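Local coordinates for protein putative cytochrome P450 YjiB (Bacillus subtilis subsp. subtilis, PDB 4RM4) that binds heme and probably acts as a cytochrome P450 monooxygenase, inserting one atom of molecular oxygen into organic substrates, at residues V95-W108 with N204-E216. Sequence-based numbering, arbitrary orientation.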
ATOM      1  N   VAL A  95       9.822  -3.231  18.126  1.00 20.03           N
ATOM      2  CA  VAL A  95      11.013  -3.910  17.634  1.00 18.32           C
ATOM      3  C   VAL A  95      11.236  -3.664  16.133  1.00 22.58           C
ATOM      4  O   VAL A  95      12.369  -3.419  15.706  1.00 22.43           O
ATOM      5  CB  VAL A  95      10.956  -5.428  17.917  1.00 23.31           C
ATOM      6  CG1 VAL A  95      12.239  -6.090  17.469  1.00 25.96           C
ATOM      7  CG2 VAL A  95      10.716  -5.684  19.407  1.00 29.06           C
ATOM      8  N   VAL A  96      10.164  -3.697  15.330  1.00 15.93           N
ATOM      9  CA  VAL A  96      10.341  -3.601  13.880  1.00 16.11           C
ATOM     10  C   VAL A  96      10.503  -2.162  13.363  1.00 17.16           C
ATOM     11  O   VAL A  96      10.920  -1.962  12.225  1.00 19.55           O
ATOM     12  CB  VAL A  96       9.239  -4.371  13.085  1.00 17.77           C
ATOM     13  CG1 VAL A  96       9.204  -5.839  13.507  1.00 19.48           C
ATOM     14  CG2 VAL A  96       7.856  -3.752  13.294  1.00 12.83           C
ATOM     15  N   ASN A  97      10.178  -1.171  14.190  1.00 16.89           N
ATOM     16  CA  ASN A  97      10.437   0.223  13.813  1.00 20.72           C
ATOM     17  C   ASN A  97      11.884   0.430  13.396  1.00 16.62           C
ATOM     18  O   ASN A  97      12.179   1.267  12.538  1.00 18.05           O
ATOM     19  CB  ASN A  97      10.095   1.194  14.946  1.00 18.69           C
ATOM     20  CG  ASN A  97       8.593   1.402  15.099  1.00 19.16           C
ATOM     21  OD1 ASN A  97       8.098   1.783  16.166  1.00 23.91           O
ATOM     22  ND2 ASN A  97       7.864   1.123  14.043  1.00 17.50           N
ATOM     23  N   LYS A  98      12.779  -0.319  14.036  1.00 17.14           N
ATOM     24  CA  LYS A  98      14.213  -0.197  13.783  1.00 19.49           C
ATOM     25  C   LYS A  98      14.604  -0.505  12.343  1.00 18.86           C
ATOM     26  O   LYS A  98      15.699  -0.149  11.909  1.00 20.09           O
ATOM     27  CB  LYS A  98      15.002  -1.136  14.703  1.00 28.71           C
ATOM     28  CG  LYS A  98      14.553  -1.122  16.148  1.00 31.31           C
ATOM     29  CD  LYS A  98      15.557  -1.870  17.010  1.00 35.47           C
ATOM     30  CE  LYS A  98      15.955  -3.179  16.359  1.00 37.51           C
ATOM     31  NZ  LYS A  98      14.814  -4.118  16.306  1.00 35.03           N
ATOM     32  N   ALA A  99      13.728  -1.189  11.618  1.00 17.36           N
ATOM     33  CA  ALA A  99      14.023  -1.575  10.237  1.00 20.92           C
ATOM     34  C   ALA A  99      13.647  -0.508   9.200  1.00 16.04           C
ATOM     35  O   ALA A  99      13.985  -0.647   8.024  1.00 16.15           O
ATOM     36  CB  ALA A  99      13.340  -2.888   9.899  1.00 18.78           C
ATOM     37  N   PHE A 100      12.946   0.541   9.641  1.00 16.41           N
ATOM     38  CA  PHE A 100      12.454   1.597   8.744  1.00 16.93           C
ATOM     39  C   PHE A 100      12.853   3.036   9.128  1.00 18.63           C
ATOM     40  O   PHE A 100      12.242   4.007   8.662  1.00 16.85           O
ATOM     41  CB  PHE A 100      10.938   1.472   8.576  1.00 19.07           C
ATOM     42  CG  PHE A 100      10.540   0.253   7.798  1.00 16.28           C
ATOM     43  CD1 PHE A 100      10.392  -0.976   8.443  1.00 17.48           C
ATOM     44  CD2 PHE A 100      10.396   0.311   6.425  1.00 20.23           C
ATOM     45  CE1 PHE A 100      10.073  -2.122   7.720  1.00 19.78           C
ATOM     46  CE2 PHE A 100      10.077  -0.825   5.699  1.00 17.93           C
ATOM     47  CZ  PHE A 100       9.913  -2.042   6.349  1.00 17.98           C
ATOM     48  N   THR A 101      13.904   3.165   9.931  1.00 18.09           N
ATOM     49  CA  THR A 101      14.378   4.471  10.389  1.00 16.43           C
ATOM     50  C   THR A 101      14.894   5.291   9.217  1.00 18.43           C
ATOM     51  O   THR A 101      15.215   4.752   8.153  1.00 18.65           O
ATOM     52  CB  THR A 101      15.514   4.339  11.419  1.00 19.78           C
ATOM     53  OG1 THR A 101      16.650   3.729  10.791  1.00 19.76           O
ATOM     54  CG2 THR A 101      15.056   3.498  12.624  1.00 18.17           C
ATOM     55  N   PRO A 102      14.974   6.604   9.401  1.00 16.98           N
ATOM     56  CA  PRO A 102      15.500   7.416   8.300  1.00 18.60           C
ATOM     57  C   PRO A 102      16.923   6.988   7.895  1.00 24.05           C
ATOM     58  O   PRO A 102      17.272   7.036   6.715  1.00 19.78           O
ATOM     59  CB  PRO A 102      15.475   8.829   8.883  1.00 19.18           C
ATOM     60  CG  PRO A 102      14.283   8.802   9.848  1.00 17.35           C
ATOM     61  CD  PRO A 102      14.339   7.417  10.461  1.00 19.39           C
ATOM     62  N   ARG A 103      17.714   6.530   8.860  1.00 17.12           N
ATOM     63  CA  ARG A 103      19.064   6.047   8.573  1.00 19.88           C
ATOM     64  C   ARG A 103      19.075   4.858   7.602  1.00 20.37           C
ATOM     65  O   ARG A 103      19.875   4.808   6.657  1.00 19.34           O
ATOM     66  CB  ARG A 103      19.772   5.666   9.868  1.00 18.70           C
ATOM     67  CG  ARG A 103      21.186   5.185   9.664  1.00 24.75           C
ATOM     68  CD  ARG A 103      21.772   4.719  10.980  1.00 27.34           C
ATOM     69  NE  ARG A 103      22.088   5.836  11.871  1.00 29.29           N
ATOM     70  CZ  ARG A 103      22.216   5.721  13.189  1.00 31.77           C
ATOM     71  NH1 ARG A 103      22.033   4.543  13.776  1.00 36.56           N
ATOM     72  NH2 ARG A 103      22.518   6.782  13.922  1.00 32.76           N
ATOM     73  N   VAL A 104      18.184   3.902   7.829  1.00 19.35           N
ATOM     74  CA  VAL A 104      18.088   2.743   6.941  1.00 18.64           C
ATOM     75  C   VAL A 104      17.604   3.112   5.532  1.00 21.93           C
ATOM     76  O   VAL A 104      18.166   2.649   4.543  1.00 20.54           O
ATOM     77  CB  VAL A 104      17.187   1.645   7.544  1.00 18.86           C
ATOM     78  CG1 VAL A 104      16.973   0.491   6.550  1.00 16.62           C
ATOM     79  CG2 VAL A 104      17.788   1.140   8.851  1.00 21.50           C
ATOM     80  N   MET A 105      16.574   3.950   5.450  1.00 19.62           N
ATOM     81  CA  MET A 105      16.059   4.425   4.161  1.00 20.18           C
ATOM     82  C   MET A 105      17.163   5.116   3.379  1.00 20.62           C
ATOM     83  O   MET A 105      17.310   4.892   2.179  1.00 21.88           O
ATOM     84  CB  MET A 105      14.881   5.396   4.346  1.00 22.93           C
ATOM     85  CG  MET A 105      13.614   4.783   4.959  1.00 23.54           C
ATOM     86  SD  MET A 105      12.932   3.378   4.047  1.00 22.76           S
ATOM     87  CE  MET A 105      13.779   2.000   4.831  1.00 18.18           C
ATOM     88  N   LYS A 106      17.937   5.959   4.061  1.00 17.49           N
ATOM     89  CA  LYS A 106      19.043   6.670   3.410  1.00 21.29           C
ATOM     90  C   LYS A 106      20.011   5.661   2.812  1.00 28.27           C
ATOM     91  O   LYS A 106      20.504   5.820   1.689  1.00 27.36           O
ATOM     92  CB  LYS A 106      19.796   7.546   4.418  1.00 26.01           C
ATOM     93  CG  LYS A 106      18.940   8.507   5.214  1.00 32.99           C
ATOM     94  CD  LYS A 106      18.689   9.825   4.491  1.00 38.37           C
ATOM     95  CE  LYS A 106      18.023  10.836   5.414  1.00 42.16           C
ATOM     96  NZ  LYS A 106      18.843  11.146   6.630  1.00 33.20           N
ATOM     97  N   GLN A 107      20.264   4.608   3.583  1.00 25.46           N
ATOM     98  CA  GLN A 107      21.210   3.567   3.222  1.00 27.19           C
ATOM     99  C   GLN A 107      20.816   2.861   1.932  1.00 32.20           C
ATOM    100  O   GLN A 107      21.671   2.412   1.170  1.00 32.34           O
ATOM    101  CB  GLN A 107      21.277   2.554   4.361  1.00 31.22           C
ATOM    102  CG  GLN A 107      22.560   1.764   4.454  1.00 34.77           C
ATOM    103  CD  GLN A 107      22.596   0.932   5.712  1.00 39.15           C
ATOM    104  OE1 GLN A 107      21.549   0.560   6.244  1.00 35.45           O
ATOM    105  NE2 GLN A 107      23.799   0.649   6.210  1.00 38.56           N
ATOM    106  N   TRP A 108      19.514   2.769   1.686  1.00 26.17           N
ATOM    107  CA  TRP A 108      19.000   1.984   0.570  1.00 25.25           C
ATOM    108  C   TRP A 108      18.594   2.811  -0.658  1.00 25.26           C
ATOM    109  O   TRP A 108      18.337   2.252  -1.722  1.00 29.03           O
ATOM    110  CB  TRP A 108      17.844   1.091   1.046  1.00 24.33           C
ATOM    111  CG  TRP A 108      18.351  -0.146   1.771  1.00 26.58           C
ATOM    112  CD1 TRP A 108      18.482  -0.317   3.119  1.00 27.02           C
ATOM    113  CD2 TRP A 108      18.830  -1.356   1.165  1.00 28.91           C
ATOM    114  NE1 TRP A 108      18.998  -1.569   3.393  1.00 26.18           N
ATOM    115  CE2 TRP A 108      19.226  -2.222   2.210  1.00 25.31           C
ATOM    116  CE3 TRP A 108      18.952  -1.794  -0.160  1.00 28.78           C
ATOM    117  CZ2 TRP A 108      19.734  -3.506   1.968  1.00 27.53           C
ATOM    118  CZ3 TRP A 108      19.462  -3.069  -0.397  1.00 30.03           C
ATOM    119  CH2 TRP A 108      19.848  -3.906   0.664  1.00 26.90           C
ATOM    120  N   ASN A 204      24.543 -15.841  10.696  1.00 24.36           N
ATOM    121  CA  ASN A 204      25.959 -16.144  10.496  1.00 31.76           C
ATOM    122  C   ASN A 204      26.700 -15.019   9.774  1.00 31.45           C
ATOM    123  O   ASN A 204      27.837 -14.693  10.106  1.00 29.18           O
ATOM    124  CB  ASN A 204      26.107 -17.459   9.724  1.00 32.45           C
ATOM    125  CG  ASN A 204      27.559 -17.814   9.444  1.00 38.47           C
ATOM    126  OD1 ASN A 204      28.471 -17.332  10.119  1.00 39.28           O
ATOM    127  ND2 ASN A 204      27.777 -18.660   8.444  1.00 39.96           N
ATOM    128  N   LYS A 205      26.045 -14.426   8.781  1.00 31.01           N
ATOM    129  CA  LYS A 205      26.649 -13.354   8.010  1.00 28.18           C
ATOM    130  C   LYS A 205      25.658 -12.215   7.785  1.00 27.09           C
ATOM    131  O   LYS A 205      25.028 -12.138   6.731  1.00 32.04           O
ATOM    132  CB  LYS A 205      27.132 -13.880   6.658  1.00 34.29           C
ATOM    133  CG  LYS A 205      28.279 -14.875   6.736  1.00 40.25           C
ATOM    134  CD  LYS A 205      28.580 -15.455   5.367  1.00 42.26           C
ATOM    135  CE  LYS A 205      27.320 -16.023   4.743  1.00 41.79           C
ATOM    136  NZ  LYS A 205      26.617 -16.981   5.648  1.00 43.14           N
ATOM    137  N   PRO A 206      25.528 -11.324   8.774  1.00 24.34           N
ATOM    138  CA  PRO A 206      24.622 -10.180   8.666  1.00 26.24           C
ATOM    139  C   PRO A 206      25.089  -9.185   7.611  1.00 31.70           C
ATOM    140  O   PRO A 206      26.292  -9.033   7.389  1.00 30.04           O
ATOM    141  CB  PRO A 206      24.692  -9.550  10.054  1.00 28.10           C
ATOM    142  CG  PRO A 206      25.990 -10.040  10.628  1.00 29.96           C
ATOM    143  CD  PRO A 206      26.118 -11.423  10.117  1.00 25.25           C
ATOM    144  N   GLU A 207      24.126  -8.544   6.958  1.00 25.83           N
ATOM    145  CA  GLU A 207      24.377  -7.444   6.039  1.00 30.03           C
ATOM    146  C   GLU A 207      23.415  -6.315   6.423  1.00 30.37           C
ATOM    147  O   GLU A 207      22.979  -6.250   7.564  1.00 24.07           O
ATOM    148  CB  GLU A 207      24.074  -7.873   4.603  1.00 32.35           C
ATOM    149  CG  GLU A 207      24.847  -9.111   4.150  1.00 31.46           C
ATOM    150  CD  GLU A 207      26.351  -8.903   4.141  1.00 40.86           C
ATOM    151  OE1 GLU A 207      26.805  -7.754   4.339  1.00 40.81           O
ATOM    152  OE2 GLU A 207      27.084  -9.893   3.934  1.00 41.85           O
ATOM    153  N   GLN A 208      23.084  -5.435   5.476  1.00 30.93           N
ATOM    154  CA  GLN A 208      22.371  -4.188   5.767  1.00 31.06           C
ATOM    155  C   GLN A 208      20.877  -4.272   5.508  1.00 30.56           C
ATOM    156  O   GLN A 208      20.201  -3.254   5.340  1.00 30.94           O
ATOM    157  CB  GLN A 208      22.951  -3.052   4.932  1.00 34.00           C
ATOM    158  CG  GLN A 208      24.442  -2.895   5.111  1.00 36.15           C
ATOM    159  CD  GLN A 208      24.836  -2.786   6.571  1.00 43.02           C
ATOM    160  OE1 GLN A 208      25.795  -3.421   7.017  1.00 47.81           O
ATOM    161  NE2 GLN A 208      24.098  -1.973   7.325  1.00 39.74           N
ATOM    162  N   ASP A 209      20.367  -5.490   5.463  1.00 24.19           N
ATOM    163  CA  ASP A 209      18.986  -5.725   5.115  1.00 22.12           C
ATOM    164  C   ASP A 209      18.135  -5.781   6.377  1.00 23.45           C
ATOM    165  O   ASP A 209      18.654  -5.849   7.486  1.00 22.64           O
ATOM    166  CB  ASP A 209      18.869  -7.040   4.365  1.00 24.82           C
ATOM    167  CG  ASP A 209      19.425  -8.197   5.167  1.00 26.09           C
ATOM    168  OD1 ASP A 209      18.647  -8.864   5.879  1.00 28.36           O
ATOM    169  OD2 ASP A 209      20.644  -8.418   5.098  1.00 29.91           O
ATOM    170  N   ILE A 210      16.822  -5.761   6.191  1.00 19.44           N
ATOM    171  CA  ILE A 210      15.869  -5.777   7.300  1.00 13.87           C
ATOM    172  C   ILE A 210      16.033  -7.016   8.191  1.00 16.61           C
ATOM    173  O   ILE A 210      15.931  -6.928   9.407  1.00 21.61           O
ATOM    174  CB  ILE A 210      14.422  -5.761   6.751  1.00 16.54           C
ATOM    175  CG1 ILE A 210      14.059  -4.363   6.227  1.00 22.13           C
ATOM    176  CG2 ILE A 210      13.416  -6.219   7.819  1.00 18.03           C
ATOM    177  CD1 ILE A 210      12.708  -4.300   5.515  1.00 22.64           C
ATOM    178  N   ILE A 211      16.260  -8.170   7.571  1.00 19.06           N
ATOM    179  CA  ILE A 211      16.378  -9.422   8.327  1.00 15.49           C
ATOM    180  C   ILE A 211      17.616  -9.403   9.231  1.00 19.64           C
ATOM    181  O   ILE A 211      17.540  -9.786  10.397  1.00 18.75           O
ATOM    182  CB  ILE A 211      16.307 -10.674   7.421  1.00 18.24           C
ATOM    183  CG1 ILE A 211      14.859 -10.908   6.978  1.00 17.44           C
ATOM    184  CG2 ILE A 211      16.801 -11.923   8.175  1.00 19.40           C
ATOM    185  CD1 ILE A 211      14.687 -11.965   5.895  1.00 21.32           C
ATOM    186  N   SER A 212      18.742  -8.938   8.697  1.00 19.87           N
ATOM    187  CA  SER A 212      19.946  -8.744   9.502  1.00 18.19           C
ATOM    188  C   SER A 212      19.653  -7.856  10.704  1.00 20.67           C
ATOM    189  O   SER A 212      20.041  -8.158  11.836  1.00 20.71           O
ATOM    190  CB  SER A 212      21.064  -8.116   8.663  1.00 20.63           C
ATOM    191  OG  SER A 212      21.493  -8.995   7.636  1.00 22.30           O
ATOM    192  N   ILE A 213      18.976  -6.746  10.445  1.00 18.61           N
ATOM    193  CA  ILE A 213      18.662  -5.782  11.492  1.00 20.99           C
ATOM    194  C   ILE A 213      17.836  -6.411  12.619  1.00 21.70           C
ATOM    195  O   ILE A 213      18.114  -6.193  13.793  1.00 25.19           O
ATOM    196  CB  ILE A 213      17.954  -4.551  10.900  1.00 19.36           C
ATOM    197  CG1 ILE A 213      18.918  -3.785   9.991  1.00 19.82           C
ATOM    198  CG2 ILE A 213      17.447  -3.634  11.998  1.00 24.39           C
ATOM    199  CD1 ILE A 213      18.247  -2.691   9.169  1.00 22.55           C
ATOM    200  N   LEU A 214      16.841  -7.212  12.261  1.00 17.31           N
ATOM    201  CA  LEU A 214      15.942  -7.787  13.251  1.00 17.90           C
ATOM    202  C   LEU A 214      16.500  -9.052  13.926  1.00 22.58           C
ATOM    203  O   LEU A 214      15.939  -9.520  14.917  1.00 28.49           O
ATOM    204  CB  LEU A 214      14.561  -8.037  12.643  1.00 21.57           C
ATOM    205  CG  LEU A 214      13.887  -6.741  12.177  1.00 21.60           C
ATOM    206  CD1 LEU A 214      12.605  -7.020  11.417  1.00 17.28           C
ATOM    207  CD2 LEU A 214      13.630  -5.796  13.333  1.00 21.94           C
ATOM    208  N   VAL A 215      17.602  -9.598  13.412  1.00 23.03           N
ATOM    209  CA  VAL A 215      18.219 -10.760  14.077  1.00 22.16           C
ATOM    210  C   VAL A 215      19.476 -10.408  14.873  1.00 28.23           C
ATOM    211  O   VAL A 215      20.006 -11.244  15.605  1.00 30.27           O
ATOM    212  CB  VAL A 215      18.527 -11.926  13.114  1.00 26.59           C
ATOM    213  CG1 VAL A 215      17.251 -12.392  12.392  1.00 26.28           C
ATOM    214  CG2 VAL A 215      19.616 -11.531  12.138  1.00 24.46           C
ATOM    215  N   GLU A 216      19.954  -9.173  14.743  1.00 29.65           N
ATOM    216  CA  GLU A 216      21.073  -8.738  15.577  1.00 34.15           C
ATOM    217  C   GLU A 216      20.709  -8.911  17.051  1.00 42.87           C
ATOM    218  O   GLU A 216      19.567  -8.667  17.455  1.00 38.09           O
ATOM    219  CB  GLU A 216      21.448  -7.281  15.295  1.00 37.89           C
ATOM    220  CG  GLU A 216      22.839  -6.885  15.785  1.00 40.16           C
ATOM    221  CD  GLU A 216      22.969  -6.907  17.301  1.00 49.55           C
ATOM    222  OE1 GLU A 216      22.044  -6.427  17.990  1.00 47.76           O
ATOM    223  OE2 GLU A 216      24.001  -7.406  17.804  1.00 50.40           O
TER
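Ala99 and Ile210, whose CA atoms stand 5.4 Å apart, mark the closest approach of the two backbones. From there the chains run antiparallel and diverge, with Val96 matched to Leu214 in register on one flank and Val104 nearest Gln208 on the other, though there the CA atoms are 8.2 Å apart, so the short helix 210-215 sits against the bend between helix 88-96 and helix 102-123. Small meets branched at the centre: Ala99 CB lies 3.9 Å from Ile210 CG2, while the CD1 of the same isoleucine touches the Phe100 ring at CZ. Ile213 puts CD1 tip to tip with Val104 CG2 and rests its CG2 near Lys98 O. Leu214 fits its CD2 beside Val95 O, 3.6 Å away, and beside Lys98 NZ, which turns back through bent chi3 and chi4 to donate to that carbonyl at 2.6 Å. By the usual P450 lettering, helices 88-96 and 102-123 are C and D, and 210-215 is the short helix H that follows G; the Phe100 ring also lies close to the heme and is touched by Leu350 and Leu354.

The polar end rests on Trp108. With CG beside the backbone N (chi1 -79°), its indole NE1 donates to Gln208 O at 2.8 Å, the oxygen lying nearly in the ring plane; the N-H...O angle is 145°, and the donor is tilted 35° from the Gln208 carbonyl plane. Replacing the indole by the methyl group of an alanine is likely to leave Gln208 O without this donor and open a gap beside Asp209 CA. Asp209, the N-cap of helix 210-215, accepts from Ser212 N through OD1; its OD2 also takes a bond from Ser212 OG, 2.7 Å away.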